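Local atomic coordinates of type I modular polyketide synthase (Streptomyces albus subsp. albus, PDB entry 6IYT), a protein that probably selects an ethylmalonyl-coenzyme A extender unit and transfers its acyl group, as an acyltransferase domain, during salinomycin assembly. Residues G134-L139 and P144-R149; A151-A156 and V191-A196; A279-N282 and S286-V289; P378-L383 and Y402-T407. One frame throughout, in Å; residues are numbered along the deposited sequence.

Contact 1 (G134-L139 and P144-R149); sequences GMAVEL and PVFAAR
Phe146 reaches Leu139 and Ala136 from the first turn of helix 144-158, a turn closed by the bond from Ala148 N to Pro144 O at 2.9 Å, the shorter of the two backbone bonds within 144-149. No hydrogen bond joins the two segments, and the contact is carried by a ring face. Leu139 CD2 lies 3.7 Å from the centroid of the Phe146 ring, and its direction departs by only 12° from the ring normal. That geometry defines a CH-pi contact over the middle of the face. The ring's position follows from its first torsion: CG anti to the backbone N (chi1 -179°) carries the phenyl toward Leu139. The two side chains cross at about a right angle. Leu139 CG also presses on the ring, 3.7 Å from Phe146 CD2. Farther along the ring, Ala136 CB meets Phe146 CZ at 4.2 Å, an apolar touch made from the N-cap position of helix 137-142. Ala136 O approaches the same ring obliquely, 3.9 Å from Phe146 CE2. By meeting both Leu139 and Ala136, Phe146 bridges the consecutive helices 137-142 and 144-158. Leu195 of helix 181-200 touches both Leu139 and Phe146, while Val431 of helix 428-439 packs on Leu139 and Val169 of helix 165-170 on Ala136.

Contact 2 (A151-A156 and V191-A196); sequences AEVASA and VMVSLA
Val153 and Val193 both hold CG1 anti to the backbone N, with chi1 at 178° and 172°, yet they present different branches to each other. On Val153 it is CG2, the methyl beside its own N, that points across; on Val193 it is CG1. These two methyls meet with Val153 CG2 3.7 Å from Val193 CG1, the side chains crossing at a slant. Ser194 contributes a looser touch, its OG lying 4.2 Å from Val153 CG2, so one valine methyl sits against two successive residues of helix 181-200. The serine hydroxyl is not spent on this contact: it is hydrogen-bonded to Thr190 O, one turn back in its own helix, so its polar end is satisfied locally. The backbones stay well apart, with Val153 CA 7.5 Å from Ser194 CA. On helix 144-158 another serine behaves alike: Ser155 OG binds Ala151 O at 3.0 Å, reaching that carbonyl from the face opposite to the one used by Ser155 N. This grip lies away from the partner helix, on an exposed side. Around the contact, Phe189 and Thr190 also cover Val153. Behind Val193 stand Ala218 and Ala221 of helix 215-223, which begins at the last glycine of the GHSQG sequence that probably forms the nucleophile elbow of this acyltransferase. With 112 Å² buried and no hydrogen bond across, the contact probably rests on shape fit and hydrophobic burial of methyl groups, without any directional bond.

Contact 3 (A279-N282 and S286-V289); sequences AGNN and SVTV
Backbone bonds tie Asn282 to Ser286 and Gly280 to Thr288 across a hairpin whose strands run antiparallel, at 172°. Asn282 N gives its hydrogen to Ser286 O at 2.9 Å, and Thr288 N to Gly280 O at 3.0 Å. The third strong bond, Ala279 N to Thr288 O, is 2.8 Å long, but its donor stands 38° out of the carbonyl plane. Gly280 N makes a second, weak bond to the same oxygen. Two residues, Ala279 and Gly280, thus face the single residue Thr288, which is a classic beta bulge. Asn281 and Val287 form the next, non-hydrogen-bonded pair. The hairpin belongs to a mixed sheet consistent with the ferredoxin-like small subdomain of polyketide synthase acyltransferases; Val374 extends it beside Ala279 and Asn281, and strand 251-255 beside 286-289.

Side-chain contacts come next. Asn281 lies alongside Val287, its OD1 3.9 Å from Val287 CG1, both residues touching Ala259 of helix 259-266. On the face of Thr288, its CG2 meets Asn282 ND2 at 4.0 Å, the two chains at about a right angle. Water contacts centre on Thr288 OG1, which chi1 of 56° places between its own N and carbonyl carbon, close to the bulge. A water lies 2.8 Å from Thr288 OG1 and donates a weak bond to Ala279 O. Ala279 also touches His320, and Asn282 touches His212.

Contact 4 (P378-L383 and Y402-T407); sequences PVVRAL and YGISET
Ile404 is the first residue of 402-407 to meet the other helix, through its CG1, which lies 4.2 Å from Val380 CG2. The CA atoms of Val380 and Ile404 are 6.6 Å apart, the closest pair of CA atoms between the two segments. Ile404 also packs on Phe391, a residue that Leu383 of the other helix touches as well, so both helices pack against Phe391 of strand 388-393, consistent with their lying on one side of the sheet. That strand belongs to the parallel sheet of the domain; helix 376-385 leads into it, and helix 401-411 forms the crossover from it to the neighbouring strand 416-418. The segments' axes pass 9.8 Å apart at a signed angle of -60°, a steep crossing, consistent with the small number of side chains in contact. Glu406 faces elsewhere, its OE1 accepting a bond from Arg285 N in the turn joining strands 276-283 and 286-291.

One turn beyond Ile404, Thr407 buries more than any other residue here. Its chi1 of -58° sets OG1 beside the backbone N and leaves CG2 anti to it, and the methyl projects between two partners: Thr407 CG2 is 3.7 Å from Arg381 CG and 3.8 Å from Val380 CG1. The same methyl lies over one face of the Arg381 guanidinium, toward its rim, while Arg381 NH1 makes salt bridges to Asp410 and Glu377. The hydroxyl turns back into its own helix, Thr407 OG1 donating to Gly403 O at 2.8 Å. Thr407 N binds this carbonyl from its opposite face.

Overall arrangement
All four contacts are largely buried, but they differ in make-up. Contacts 1 and 2 share helix 144-158; helix 181-200 is a partner in contact 2 and also packs on contact 1. Phe146 CE1 and Ser194 CB, 3.5 Å apart, join them into continuous apolar packing with no hydrogen bond across either. Contact 3, the farthest of the four from the chain centre, is instead built on backbone bonds within a sheet. Contact 4 returns to helix packing, with a charged, partly exposed arginine at its border. Contacts 3 and 4 touch where Asn282 O comes within 4.0 Å of Thr407 OG1, whereas the centres of contacts 1 and 3 are about 30 Å apart.

Contact 1 (G134-L139 and P144-R149)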
loop_
_atom_site.group_PDB
_atom_site.type_symbol
_atom_site.label_atom_id
_atom_site.label_comp_id
_atom_site.label_asym_id
_atom_site.label_seq_id
_atom_site.Cartn_x
_atom_site.Cartn_y
_atom_site.Cartn_z
ATOM N N GLY A 134 -3.193 -12.391 -10.239
ATOM C CA GLY A 134 -4.220 -11.612 -10.941
ATOM C C GLY A 134 -4.321 -10.160 -10.485
ATOM O O GLY A 134 -5.140 -9.402 -11.000
ATOM N N MET A 135 -3.484 -9.760 -9.522
ATOM C CA MET A 135 -3.455 -8.347 -9.069
ATOM C C MET A 135 -3.253 -7.366 -10.241
ATOM O O MET A 135 -2.544 -7.665 -11.207
ATOM C CB MET A 135 -2.340 -8.131 -8.024
ATOM C CG MET A 135 -0.929 -8.287 -8.580
ATOM S SD MET A 135 0.293 -8.043 -7.287
ATOM C CE MET A 135 0.191 -6.282 -7.071
ATOM N N ALA A 136 -3.906 -6.212 -10.136
ATOM C CA ALA A 136 -3.728 -5.054 -11.048
ATOM C C ALA A 136 -4.498 -5.139 -12.357
ATOM O O ALA A 136 -4.724 -4.128 -12.990
ATOM C CB ALA A 136 -2.257 -4.769 -11.328
ATOM N N VAL A 137 -4.846 -6.349 -12.783
ATOM C CA VAL A 137 -5.503 -6.536 -14.072
ATOM C C VAL A 137 -6.824 -5.765 -14.128
ATOM O O VAL A 137 -7.093 -5.069 -15.067
ATOM C CB VAL A 137 -5.780 -8.033 -14.373
ATOM C CG1 VAL A 137 -6.510 -8.167 -15.706
ATOM C CG2 VAL A 137 -4.490 -8.812 -14.396
ATOM N N GLU A 138 -7.645 -5.915 -13.113
ATOM C CA GLU A 138 -8.972 -5.346 -13.157
ATOM C C GLU A 138 -8.884 -3.841 -13.033
ATOM O O GLU A 138 -9.622 -3.122 -13.686
ATOM C CB GLU A 138 -9.854 -5.913 -12.054
ATOM C CG GLU A 138 -11.295 -5.453 -12.158
ATOM C CD GLU A 138 -12.174 -6.010 -11.044
ATOM O OE1 GLU A 138 -13.325 -5.502 -10.883
ATOM O OE2 GLU A 138 -11.673 -6.875 -10.266
ATOM N N LEU A 139 -7.838 -3.355 -12.362
ATOM C CA LEU A 139 -7.663 -1.917 -12.236
ATOM C C LEU A 139 -7.073 -1.274 -13.513
ATOM O O LEU A 139 -7.529 -0.234 -13.946
ATOM C CB LEU A 139 -6.820 -1.584 -11.001
ATOM C CG LEU A 139 -6.948 -0.163 -10.506
ATOM C CD1 LEU A 139 -8.398 0.174 -10.198
ATOM C CD2 LEU A 139 -6.063 0.063 -9.292
ATOM N N PRO A 144 -8.411 4.605 -15.937
ATOM C CA PRO A 144 -7.456 5.221 -16.835
ATOM C C PRO A 144 -6.316 5.926 -16.110
ATOM O O PRO A 144 -5.205 5.911 -16.595
ATOM C CB PRO A 144 -8.308 6.205 -17.626
ATOM C CG PRO A 144 -9.664 5.581 -17.676
ATOM C CD PRO A 144 -9.812 4.774 -16.398
ATOM N N VAL A 145 -6.581 6.452 -14.899
ATOM C CA VAL A 145 -5.537 7.094 -14.085
ATOM C C VAL A 145 -4.461 6.053 -13.702
ATOM O O VAL A 145 -3.241 6.273 -13.892
ATOM C CB VAL A 145 -6.124 7.691 -12.779
ATOM C CG1 VAL A 145 -5.010 7.935 -11.782
ATOM C CG2 VAL A 145 -6.875 8.985 -13.062
ATOM N N PHE A 146 -4.912 4.885 -13.246
ATOM C CA PHE A 146 -3.992 3.809 -12.887
ATOM C C PHE A 146 -3.236 3.311 -14.115
ATOM O O PHE A 146 -2.026 3.154 -14.084
ATOM C CB PHE A 146 -4.745 2.663 -12.209
ATOM C CG PHE A 146 -3.860 1.514 -11.771
ATOM C CD1 PHE A 146 -2.992 1.653 -10.710
ATOM C CD2 PHE A 146 -3.873 0.324 -12.457
ATOM C CE1 PHE A 146 -2.206 0.593 -10.302
ATOM C CE2 PHE A 146 -3.117 -0.743 -12.040
ATOM C CZ PHE A 146 -2.310 -0.619 -10.932
ATOM N N ALA A 147 -3.944 3.080 -15.196
ATOM C CA ALA A 147 -3.315 2.524 -16.393
ATOM C C ALA A 147 -2.258 3.482 -16.970
ATOM O O ALA A 147 -1.227 3.050 -17.485
ATOM C CB ALA A 147 -4.386 2.202 -17.427
ATOM N N ALA A 148 -2.562 4.782 -16.974
ATOM C CA ALA A 148 -1.619 5.781 -17.487
ATOM C C ALA A 148 -0.329 5.796 -16.698
ATOM O O ALA A 148 0.759 5.916 -17.272
ATOM C CB ALA A 148 -2.252 7.161 -17.471
ATOM N N ARG A 149 -0.446 5.802 -15.371
ATOM C CA ARG A 149 0.709 5.831 -14.535
ATOM C C ARG A 149 1.458 4.539 -14.641
ATOM O O ARG A 149 2.690 4.532 -14.710
ATOM C CB ARG A 149 0.332 6.116 -13.097
ATOM C CG ARG A 149 1.543 6.224 -12.182
ATOM C CD ARG A 149 2.442 7.391 -12.571
ATOM N NE ARG A 149 3.355 7.724 -11.482
ATOM C CZ ARG A 149 4.524 8.324 -11.622
ATOM N NH1 ARG A 149 5.212 8.652 -10.541
ATOM N NH2 ARG A 149 4.954 8.695 -12.817
#

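Contact 2 (A151-A156 and V191-A196)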
loop_
_atom_site.group_PDB
_atom_site.type_symbol
_atom_site.label_atom_id
_atom_site.label_comp_id
_atom_site.label_asym_id
_atom_site.label_seq_id
_atom_site.Cartn_x
_atom_site.Cartn_y
_atom_site.Cartn_z
ATOM N N ALA A 151 1.636 2.670 -17.256
ATOM C CA ALA A 151 2.361 2.714 -18.529
ATOM C C ALA A 151 3.658 3.483 -18.416
ATOM O O ALA A 151 4.695 3.026 -18.935
ATOM C CB ALA A 151 1.488 3.315 -19.619
ATOM N N GLU A 152 3.632 4.624 -17.721
ATOM C CA GLU A 152 4.850 5.439 -17.521
ATOM C C GLU A 152 5.895 4.641 -16.779
ATOM O O GLU A 152 7.078 4.678 -17.113
ATOM C CB GLU A 152 4.548 6.718 -16.719
ATOM C CG GLU A 152 3.502 7.634 -17.338
ATOM C CD GLU A 152 3.259 8.915 -16.514
ATOM O OE1 GLU A 152 3.685 8.965 -15.323
ATOM O OE2 GLU A 152 2.735 9.908 -17.096
ATOM N N VAL A 153 5.485 4.022 -15.679
ATOM C CA VAL A 153 6.426 3.345 -14.822
ATOM C C VAL A 153 6.963 2.041 -15.475
ATOM O O VAL A 153 8.155 1.788 -15.468
ATOM C CB VAL A 153 5.785 3.007 -13.491
ATOM C CG1 VAL A 153 6.782 2.256 -12.622
ATOM C CG2 VAL A 153 5.312 4.283 -12.797
ATOM N N ALA A 154 6.083 1.321 -16.147
ATOM C CA ALA A 154 6.462 0.132 -16.922
ATOM C C ALA A 154 7.490 0.440 -17.983
ATOM O O ALA A 154 8.416 -0.343 -18.189
ATOM C CB ALA A 154 5.251 -0.516 -17.546
ATOM N N SER A 155 7.379 1.603 -18.605
ATOM C CA SER A 155 8.338 1.999 -19.633
ATOM C C SER A 155 9.693 2.154 -19.049
ATOM O O SER A 155 10.667 1.811 -19.680
ATOM C CB SER A 155 7.931 3.295 -20.312
ATOM O OG SER A 155 6.792 3.072 -21.120
ATOM N N ALA A 156 9.751 2.695 -17.838
ATOM C CA ALA A 156 10.997 2.839 -17.140
ATOM C C ALA A 156 11.607 1.497 -16.807
ATOM O O ALA A 156 12.811 1.295 -17.008
ATOM C CB ALA A 156 10.815 3.687 -15.885
ATOM N N VAL A 191 3.367 -1.519 -9.621
ATOM C CA VAL A 191 2.027 -1.496 -9.058
ATOM C C VAL A 191 1.947 -0.481 -7.883
ATOM O O VAL A 191 1.009 0.338 -7.823
ATOM C CB VAL A 191 1.587 -2.885 -8.596
ATOM C CG1 VAL A 191 0.381 -2.783 -7.710
ATOM C CG2 VAL A 191 1.298 -3.778 -9.781
ATOM N N MET A 192 2.975 -0.453 -7.030
ATOM C CA MET A 192 2.935 0.424 -5.809
ATOM C C MET A 192 3.037 1.905 -6.192
ATOM O O MET A 192 2.299 2.758 -5.680
ATOM C CB MET A 192 4.067 0.058 -4.864
ATOM C CG MET A 192 3.779 -1.152 -4.021
ATOM S SD MET A 192 5.012 -1.401 -2.710
ATOM C CE MET A 192 6.492 -1.624 -3.639
ATOM N N VAL A 193 3.887 2.202 -7.140
ATOM C CA VAL A 193 4.000 3.556 -7.594
ATOM C C VAL A 193 2.705 3.993 -8.264
ATOM O O VAL A 193 2.270 5.136 -8.104
ATOM C CB VAL A 193 5.189 3.716 -8.572
ATOM C CG1 VAL A 193 5.175 5.108 -9.187
ATOM C CG2 VAL A 193 6.522 3.451 -7.862
ATOM N N SER A 194 2.098 3.109 -9.061
ATOM C CA SER A 194 0.906 3.495 -9.817
ATOM C C SER A 194 -0.320 3.627 -8.933
ATOM O O SER A 194 -1.219 4.432 -9.214
ATOM C CB SER A 194 0.612 2.487 -10.927
ATOM O OG SER A 194 1.724 2.364 -11.786
ATOM N N LEU A 195 -0.368 2.847 -7.859
ATOM C CA LEU A 195 -1.462 2.959 -6.901
ATOM C C LEU A 195 -1.436 4.290 -6.167
ATOM O O LEU A 195 -2.481 4.867 -5.890
ATOM C CB LEU A 195 -1.471 1.800 -5.910
ATOM C CG LEU A 195 -1.862 0.428 -6.402
ATOM C CD1 LEU A 195 -1.675 -0.583 -5.283
ATOM C CD2 LEU A 195 -3.288 0.366 -6.905
ATOM N N ALA A 196 -0.262 4.881 -6.019
ATOM C CA ALA A 196 -0.195 6.212 -5.375
ATOM C C ALA A 196 -0.908 7.287 -6.255
ATOM O O ALA A 196 -1.575 8.199 -5.733
ATOM C CB ALA A 196 1.225 6.592 -5.116
#

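Contact 3 (A279-N282 and S286-V289)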
loop_
_atom_site.group_PDB
_atom_site.type_symbol
_atom_site.label_atom_id
_atom_site.label_comp_id
_atom_site.label_asym_id
_atom_site.label_seq_id
_atom_site.Cartn_x
_atom_site.Cartn_y
_atom_site.Cartn_z
ATOM N N ALA A 279 15.104 -9.915 10.669
ATOM C CA ALA A 279 15.245 -9.161 9.416
ATOM C C ALA A 279 14.417 -7.888 9.417
ATOM O O ALA A 279 14.609 -7.024 8.564
ATOM C CB ALA A 279 14.822 -10.026 8.239
ATOM N N GLY A 280 13.516 -7.750 10.377
ATOM C CA GLY A 280 12.624 -6.601 10.411
ATOM C C GLY A 280 11.865 -6.517 11.711
ATOM O O GLY A 280 11.421 -7.511 12.233
ATOM N N ASN A 281 11.606 -5.304 12.139
ATOM C CA ASN A 281 10.657 -5.045 13.219
ATOM C C ASN A 281 9.504 -4.227 12.710
ATOM O O ASN A 281 9.690 -3.073 12.343
ATOM C CB ASN A 281 11.345 -4.287 14.354
ATOM C CG ASN A 281 12.451 -5.086 14.992
ATOM O OD1 ASN A 281 12.222 -5.836 15.938
ATOM N ND2 ASN A 281 13.635 -4.984 14.442
ATOM N N ASN A 282 8.316 -4.833 12.655
ATOM C CA ASN A 282 7.164 -4.215 12.022
ATOM C C ASN A 282 6.145 -3.696 13.006
ATOM O O ASN A 282 5.308 -2.827 12.664
ATOM C CB ASN A 282 6.491 -5.190 11.095
ATOM C CG ASN A 282 7.260 -5.393 9.822
ATOM O OD1 ASN A 282 8.285 -4.734 9.595
ATOM N ND2 ASN A 282 6.895 -6.435 9.084
ATOM N N SER A 286 5.227 -8.126 15.938
ATOM C CA SER A 286 5.314 -8.505 14.559
ATOM C C SER A 286 6.744 -8.282 14.047
ATOM O O SER A 286 7.189 -7.143 13.937
ATOM C CB SER A 286 4.334 -7.651 13.750
ATOM O OG SER A 286 4.570 -7.845 12.388
ATOM N N VAL A 287 7.433 -9.365 13.706
ATOM C CA VAL A 287 8.820 -9.281 13.168
ATOM C C VAL A 287 8.973 -10.208 11.981
ATOM O O VAL A 287 8.031 -10.932 11.633
ATOM C CB VAL A 287 9.911 -9.640 14.222
ATOM C CG1 VAL A 287 9.757 -8.789 15.483
ATOM C CG2 VAL A 287 9.879 -11.129 14.553
ATOM N N THR A 288 10.046 -10.025 11.225
ATOM C CA THR A 288 10.410 -10.940 10.180
ATOM C C THR A 288 11.783 -11.555 10.501
ATOM O O THR A 288 12.548 -10.967 11.104
ATOM C CB THR A 288 10.512 -10.254 8.811
ATOM O OG1 THR A 288 11.432 -9.199 8.913
ATOM C CG2 THR A 288 9.174 -9.673 8.397
ATOM N N VAL A 289 11.984 -12.743 10.005
ATOM C CA VAL A 289 13.193 -13.522 10.257
ATOM C C VAL A 289 13.767 -14.028 8.930
ATOM O O VAL A 289 13.022 -14.538 8.098
ATOM C CB VAL A 289 12.884 -14.734 11.130
ATOM C CG1 VAL A 289 14.139 -15.597 11.306
ATOM C CG2 VAL A 289 12.332 -14.291 12.481
HETATM O O HOH W 1 12.255 -7.762 6.628
#

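Contact 4 (P378-L383 and Y402-T407)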
loop_
_atom_site.group_PDB
_atom_site.type_symbol
_atom_site.label_atom_id
_atom_site.label_comp_id
_atom_site.label_asym_id
_atom_site.label_seq_id
_atom_site.Cartn_x
_atom_site.Cartn_y
_atom_site.Cartn_z
ATOM N N PRO A 378 10.097 1.512 14.811
ATOM C CA PRO A 378 10.586 2.779 15.377
ATOM C C PRO A 378 10.283 4.000 14.480
ATOM O O PRO A 378 10.071 5.109 14.969
ATOM C CB PRO A 378 12.092 2.568 15.502
ATOM C CG PRO A 378 12.342 1.117 15.293
ATOM C CD PRO A 378 11.165 0.505 14.642
ATOM N N VAL A 379 10.234 3.786 13.187
ATOM C CA VAL A 379 9.908 4.858 12.282
ATOM C C VAL A 379 8.408 5.212 12.363
ATOM O O VAL A 379 8.051 6.383 12.370
ATOM C CB VAL A 379 10.324 4.502 10.841
ATOM C CG1 VAL A 379 9.769 5.524 9.864
ATOM C CG2 VAL A 379 11.847 4.432 10.752
ATOM N N VAL A 380 7.547 4.219 12.547
ATOM C CA VAL A 380 6.143 4.499 12.786
ATOM C C VAL A 380 5.983 5.374 14.052
ATOM O O VAL A 380 5.220 6.324 14.061
ATOM C CB VAL A 380 5.333 3.214 12.948
ATOM C CG1 VAL A 380 3.890 3.525 13.332
ATOM C CG2 VAL A 380 5.365 2.429 11.658
ATOM N N ARG A 381 6.671 4.995 15.120
ATOM C CA ARG A 381 6.664 5.800 16.345
ATOM C C ARG A 381 7.096 7.249 16.062
ATOM O O ARG A 381 6.467 8.199 16.512
ATOM C CB ARG A 381 7.584 5.175 17.388
ATOM C CG ARG A 381 7.140 3.839 17.891
ATOM C CD ARG A 381 8.080 3.301 18.953
ATOM N NE ARG A 381 7.754 1.924 19.242
ATOM C CZ ARG A 381 6.842 1.550 20.134
ATOM N NH1 ARG A 381 6.497 0.272 20.239
ATOM N NH2 ARG A 381 6.281 2.456 20.935
ATOM N N ALA A 382 8.158 7.407 15.296
ATOM C CA ALA A 382 8.686 8.696 15.032
ATOM C C ALA A 382 7.708 9.515 14.175
ATOM O O ALA A 382 7.517 10.729 14.403
ATOM C CB ALA A 382 10.025 8.566 14.360
ATOM N N LEU A 383 7.064 8.846 13.197
ATOM C CA LEU A 383 6.042 9.492 12.383
ATOM C C LEU A 383 4.877 9.997 13.249
ATOM O O LEU A 383 4.443 11.121 13.105
ATOM C CB LEU A 383 5.538 8.533 11.286
ATOM C CG LEU A 383 6.532 8.327 10.152
ATOM C CD1 LEU A 383 6.205 7.065 9.379
ATOM C CD2 LEU A 383 6.525 9.521 9.217
ATOM N N TYR A 402 -1.524 -3.616 9.875
ATOM C CA TYR A 402 -1.710 -4.261 11.198
ATOM C C TYR A 402 -0.622 -3.808 12.172
ATOM O O TYR A 402 -0.912 -3.383 13.294
ATOM C CB TYR A 402 -1.688 -5.772 11.065
ATOM C CG TYR A 402 -1.952 -6.491 12.368
ATOM C CD1 TYR A 402 -3.241 -6.591 12.875
ATOM C CD2 TYR A 402 -0.901 -7.025 13.122
ATOM C CE1 TYR A 402 -3.498 -7.276 14.049
ATOM C CE2 TYR A 402 -1.150 -7.716 14.296
ATOM C CZ TYR A 402 -2.458 -7.850 14.742
ATOM O OH TYR A 402 -2.719 -8.497 15.924
ATOM N N GLY A 403 0.608 -3.780 11.689
ATOM C CA GLY A 403 1.741 -3.330 12.489
ATOM C C GLY A 403 1.669 -1.861 12.861
ATOM O O GLY A 403 2.040 -1.482 13.954
ATOM N N ILE A 404 1.178 -1.028 11.950
ATOM C CA ILE A 404 1.025 0.365 12.235
ATOM C C ILE A 404 0.009 0.575 13.367
ATOM O O ILE A 404 0.268 1.316 14.299
ATOM C CB ILE A 404 0.595 1.158 10.978
ATOM C CG1 ILE A 404 1.737 1.134 9.951
ATOM C CG2 ILE A 404 0.247 2.591 11.336
ATOM C CD1 ILE A 404 1.302 1.507 8.551
ATOM N N SER A 405 -1.166 -0.056 13.259
ATOM C CA SER A 405 -2.199 0.062 14.320
ATOM C C SER A 405 -1.682 -0.455 15.662
ATOM O O SER A 405 -1.844 0.205 16.700
ATOM C CB SER A 405 -3.459 -0.713 13.932
ATOM O OG SER A 405 -3.924 -0.259 12.694
ATOM N N GLU A 406 -1.043 -1.615 15.633
ATOM C CA GLU A 406 -0.458 -2.227 16.879
ATOM C C GLU A 406 0.563 -1.288 17.553
ATOM O O GLU A 406 0.592 -1.123 18.795
ATOM C CB GLU A 406 0.230 -3.538 16.514
ATOM C CG GLU A 406 -0.491 -4.792 16.965
ATOM C CD GLU A 406 0.455 -5.992 17.072
ATOM O OE1 GLU A 406 1.700 -5.804 16.934
ATOM O OE2 GLU A 406 -0.043 -7.121 17.262
ATOM N N THR A 407 1.422 -0.682 16.744
ATOM C CA THR A 407 2.375 0.305 17.247
ATOM C C THR A 407 1.669 1.541 17.798
ATOM O O THR A 407 2.015 2.034 18.873
ATOM C CB THR A 407 3.353 0.731 16.135
ATOM O OG1 THR A 407 4.051 -0.418 15.629
ATOM C CG2 THR A 407 4.342 1.759 16.636
#